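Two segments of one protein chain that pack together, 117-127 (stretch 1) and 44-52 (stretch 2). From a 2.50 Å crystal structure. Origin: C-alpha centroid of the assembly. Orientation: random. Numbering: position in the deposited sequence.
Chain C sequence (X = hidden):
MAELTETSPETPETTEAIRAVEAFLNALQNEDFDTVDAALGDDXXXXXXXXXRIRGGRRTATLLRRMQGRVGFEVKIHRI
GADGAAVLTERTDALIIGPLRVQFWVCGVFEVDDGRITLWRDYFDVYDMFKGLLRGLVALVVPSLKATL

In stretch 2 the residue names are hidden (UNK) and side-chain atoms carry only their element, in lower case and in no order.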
# COMPACT_ATOMS: atom_id res chain seq x y z
N ILE C 117 -30.45 1.06 -29.97
CA ILE C 117 -31.04 -0.26 -30.04
C ILE C 117 -32.15 -0.29 -31.08
O ILE C 117 -33.14 0.42 -30.98
CB ILE C 117 -31.55 -0.72 -28.65
CG1 ILE C 117 -30.35 -0.86 -27.69
CG2 ILE C 117 -32.39 -2.02 -28.77
CD1 ILE C 117 -30.72 -1.06 -26.22
N THR C 118 -31.96 -1.15 -32.09
CA THR C 118 -32.92 -1.30 -33.19
C THR C 118 -33.77 -2.56 -33.08
O THR C 118 -34.87 -2.62 -33.63
CB THR C 118 -32.24 -1.20 -34.57
OG1 THR C 118 -31.26 -2.24 -34.69
CG2 THR C 118 -31.57 0.18 -34.73
N LEU C 119 -33.25 -3.56 -32.36
CA LEU C 119 -33.99 -4.78 -32.05
C LEU C 119 -33.88 -5.08 -30.56
O LEU C 119 -32.80 -5.02 -29.99
CB LEU C 119 -33.51 -5.98 -32.86
CG LEU C 119 -34.15 -7.33 -32.51
CD1 LEU C 119 -35.66 -7.37 -32.84
CD2 LEU C 119 -33.42 -8.50 -33.15
N TRP C 120 -35.02 -5.40 -29.95
CA TRP C 120 -35.06 -5.85 -28.55
C TRP C 120 -36.05 -7.01 -28.49
O TRP C 120 -37.28 -6.84 -28.64
CB TRP C 120 -35.48 -4.71 -27.64
CG TRP C 120 -35.76 -5.07 -26.21
CD1 TRP C 120 -35.35 -6.19 -25.56
CD2 TRP C 120 -36.49 -4.28 -25.26
NE1 TRP C 120 -35.79 -6.16 -24.24
CE2 TRP C 120 -36.50 -5.00 -24.04
CE3 TRP C 120 -37.14 -3.04 -25.32
CZ2 TRP C 120 -37.13 -4.51 -22.88
CZ3 TRP C 120 -37.78 -2.56 -24.17
CH2 TRP C 120 -37.76 -3.29 -22.97
N ARG C 121 -35.49 -8.20 -28.31
CA ARG C 121 -36.26 -9.44 -28.38
C ARG C 121 -36.06 -10.26 -27.10
O ARG C 121 -34.99 -10.84 -26.87
CB ARG C 121 -35.82 -10.25 -29.60
CG ARG C 121 -36.73 -11.43 -29.82
CD ARG C 121 -36.27 -12.31 -30.98
NE ARG C 121 -36.52 -11.71 -32.29
CZ ARG C 121 -35.66 -11.81 -33.30
NH1 ARG C 121 -34.51 -12.46 -33.15
NH2 ARG C 121 -35.93 -11.24 -34.46
N ASP C 122 -37.09 -10.29 -26.27
CA ASP C 122 -36.96 -11.02 -25.00
C ASP C 122 -37.67 -12.36 -25.10
O ASP C 122 -38.82 -12.44 -25.55
CB ASP C 122 -37.49 -10.17 -23.84
CG ASP C 122 -36.43 -9.22 -23.25
OD1 ASP C 122 -35.22 -9.32 -23.55
OD2 ASP C 122 -36.81 -8.34 -22.45
N TYR C 123 -36.96 -13.40 -24.67
CA TYR C 123 -37.44 -14.77 -24.62
C TYR C 123 -37.67 -15.19 -23.16
O TYR C 123 -36.83 -14.94 -22.30
CB TYR C 123 -36.38 -15.71 -25.17
CG TYR C 123 -36.12 -15.66 -26.66
CD1 TYR C 123 -35.14 -14.81 -27.19
CD2 TYR C 123 -36.84 -16.48 -27.55
CE1 TYR C 123 -34.88 -14.79 -28.57
CE2 TYR C 123 -36.59 -16.47 -28.92
CZ TYR C 123 -35.61 -15.62 -29.41
OH TYR C 123 -35.37 -15.59 -30.75
N PHE C 124 -38.77 -15.88 -22.90
CA PHE C 124 -39.04 -16.45 -21.58
C PHE C 124 -40.03 -17.61 -21.74
O PHE C 124 -40.57 -17.81 -22.83
CB PHE C 124 -39.62 -15.39 -20.62
CG PHE C 124 -40.73 -14.60 -21.22
CD1 PHE C 124 -40.47 -13.38 -21.80
CD2 PHE C 124 -42.02 -15.09 -21.22
CE1 PHE C 124 -41.49 -12.63 -22.36
CE2 PHE C 124 -43.05 -14.37 -21.78
CZ PHE C 124 -42.80 -13.14 -22.36
N ASP C 125 -40.28 -18.33 -20.64
CA ASP C 125 -41.12 -19.54 -20.63
C ASP C 125 -42.36 -19.29 -19.75
O ASP C 125 -42.25 -18.79 -18.63
CB ASP C 125 -40.24 -20.68 -20.10
CG ASP C 125 -41.01 -21.91 -19.64
OD1 ASP C 125 -42.05 -22.28 -20.22
OD2 ASP C 125 -40.51 -22.58 -18.70
N VAL C 126 -43.55 -19.61 -20.27
CA VAL C 126 -44.78 -19.36 -19.49
C VAL C 126 -44.78 -20.21 -18.24
O VAL C 126 -45.30 -19.80 -17.21
CB VAL C 126 -46.12 -19.56 -20.29
CG1 VAL C 126 -46.14 -18.73 -21.56
CG2 VAL C 126 -46.32 -21.02 -20.63
N TYR C 127 -44.20 -21.40 -18.32
CA TYR C 127 -44.15 -22.26 -17.15
C TYR C 127 -43.32 -21.65 -15.99
O TYR C 127 -43.80 -21.54 -14.85
CB TYR C 127 -43.63 -23.62 -17.58
CG TYR C 127 -43.35 -24.59 -16.46
CD1 TYR C 127 -44.37 -25.06 -15.63
CD2 TYR C 127 -42.06 -25.06 -16.26
CE1 TYR C 127 -44.10 -25.97 -14.61
CE2 TYR C 127 -41.77 -25.98 -15.26
CZ TYR C 127 -42.80 -26.42 -14.43
OH TYR C 127 -42.51 -27.32 -13.44
N UNK C 44 -37.00 0.88 -33.78
CA UNK C 44 -37.00 -0.26 -32.88
C UNK C 44 -38.13 -1.23 -33.18
O UNK C 44 -39.29 -0.80 -33.36
c UNK C 44 -37.20 -0.87 -30.35
c UNK C 44 -37.12 0.22 -31.43
c UNK C 44 -35.86 -1.63 -30.19
c UNK C 44 -37.65 -0.24 -29.04
N UNK C 45 -37.81 -2.52 -33.25
CA UNK C 45 -38.84 -3.54 -33.05
C UNK C 45 -38.61 -4.27 -31.73
O UNK C 45 -37.51 -4.80 -31.46
c UNK C 45 -38.34 -4.10 -35.59
c UNK C 45 -39.15 -4.47 -34.31
c UNK C 45 -39.13 -5.96 -33.97
N UNK C 46 -39.66 -4.26 -30.91
CA UNK C 46 -39.64 -4.81 -29.56
C UNK C 46 -40.61 -6.00 -29.40
O UNK C 46 -41.86 -5.85 -29.48
c UNK C 46 -40.77 -5.06 -24.51
c UNK C 46 -39.94 -3.71 -28.53
c UNK C 46 -40.24 -4.19 -27.13
c UNK C 46 -39.47 -5.20 -26.53
c UNK C 46 -41.55 -4.06 -25.07
c UNK C 46 -41.28 -3.63 -26.38
c UNK C 46 -39.72 -5.63 -25.22
o UNK C 46 -41.01 -5.51 -23.24
N UNK C 47 -40.02 -7.16 -29.15
CA UNK C 47 -40.77 -8.41 -29.08
C UNK C 47 -40.58 -9.08 -27.74
O UNK C 47 -39.45 -9.27 -27.28
o UNK C 47 -38.92 -10.44 -32.44
c UNK C 47 -39.94 -9.74 -32.69
o UNK C 47 -40.40 -9.61 -33.86
c UNK C 47 -40.69 -8.99 -31.57
c UNK C 47 -40.29 -9.39 -30.16
N UNK C 48 -41.69 -9.40 -27.10
CA UNK C 48 -41.71 -10.46 -26.12
C UNK C 48 -42.16 -11.68 -26.90
O UNK C 48 -43.32 -11.75 -27.33
o UNK C 48 -41.14 -9.05 -23.52
c UNK C 48 -42.66 -10.11 -24.99
c UNK C 48 -42.17 -8.95 -24.18
n UNK C 48 -42.88 -7.82 -24.23
N UNK C 49 -41.25 -12.62 -27.12
CA UNK C 49 -41.47 -13.67 -28.12
C UNK C 49 -42.72 -14.50 -27.82
O UNK C 49 -42.86 -15.05 -26.72
c UNK C 49 -40.33 -15.50 -29.29
c UNK C 49 -40.25 -14.63 -28.22
c UNK C 49 -39.14 -13.97 -28.62
N UNK C 50 -43.63 -14.56 -28.80
CA UNK C 50 -44.88 -15.28 -28.68
C UNK C 50 -45.99 -14.45 -28.08
O UNK C 50 -47.13 -14.91 -27.99
N UNK C 51 -45.69 -13.22 -27.65
CA UNK C 51 -46.69 -12.44 -26.91
C UNK C 51 -46.99 -11.03 -27.40
O UNK C 51 -48.14 -10.61 -27.40
c UNK C 51 -47.73 -14.23 -24.28
c UNK C 51 -47.87 -15.51 -23.74
c UNK C 51 -45.56 -15.95 -24.24
c UNK C 51 -45.43 -14.67 -24.77
c UNK C 51 -46.38 -12.43 -25.39
c UNK C 51 -46.51 -13.79 -24.78
c UNK C 51 -46.79 -16.37 -23.73
N UNK C 52 -45.97 -10.30 -27.81
CA UNK C 52 -46.18 -8.93 -28.20
C UNK C 52 -45.10 -8.47 -29.15
O UNK C 52 -43.92 -8.88 -29.04
o UNK C 52 -45.00 -7.81 -26.35
c UNK C 52 -46.26 -8.00 -26.98
O HOH W 1 -39.55 -7.42 -22.25
O HOH W 2 -41.13 -16.04 -24.89

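Position 44 carries four side-chain carbons forked at the second, the pattern of leucine. One tip lies 3.8 Å from I117 CG2 and 4.0 Å from W120 CB, so an apolar side chain fits: L44. Its CA also makes a CA-H...O contact of 3.3 Å with T118 O.

Position 45 has one carbon bearing two more, branched at CB, with no heteroatom: V45. Its CG2 sits 3.9 Å from L119 CD1. Its backbone N donates to T118 O (3.0 Å), and its O accepts from W120 N (3.0 Å).

Position 46 shows one carbon, then a six-carbon ring bearing one oxygen, which defines tyrosine. The ring lies face-to-face on the six-membered ring of W120, centroids 3.9 Å apart and planes at 19°. In Y46, CD1 comes within 3.4 Å of W120 CD2.

Position 47 has three carbons in line, the third carrying two oxygens: a carboxylate one methylene longer than aspartate, hence E47. R121 NE donates to E47 OE1 at 2.7 Å and 171°, a salt bridge approached near the guanidinium plane.

Position 48 has two carbons, the second holding one oxygen and one nitrogen. Element labels thus separate N48 from aspartate. Its OD1 lies 3.8 Å from D122 CB, and also 3.8 Å from F124 CE1 at the ring edge. Its ND2 donates to Y46 OH (3.1 Å).

Position 49 again has a carbon carrying two carbons, V49. Its CG2 stands 3.7 Å from the centroid of the Y123 ring, 20° off the normal, a CH-pi contact, and 3.7 Å from R121 CG.

Position 50 has no side-chain atoms and is G50; its phi of 87° by itself favours glycine. It does not touch stretch 1.

Position 51 has one carbon and a six-carbon ring without oxygen, so F51. Its CZ is 3.3 Å from V126 CG1, while its ring and that of F124 are near parallel but slid apart, centroids 5.6 Å.

Position 52 has one carbon and one oxygen, S52. Its OG accepts from N48 ND2 (3.0 Å), and it makes no contact with stretch 1.

The contact is a parallel strand pairing, with axes at 6°. Bonds from E47 N to W120 O (2.8 Å), D122 N to E47 O (2.8 Å) and V49 N to D122 O (2.9 Å) continue the ladder. Side chains alternate: W120, Y46, D122 and N48 share one face, where water 1 bridges Y46 OH, N48 OD1 and D122 OD2; L119, V45, R121 and E47 share the other. Beyond the paired strands, V49 and F51 extend the apolar packing.

Stretch 2 (44-52) LVYENVGFS
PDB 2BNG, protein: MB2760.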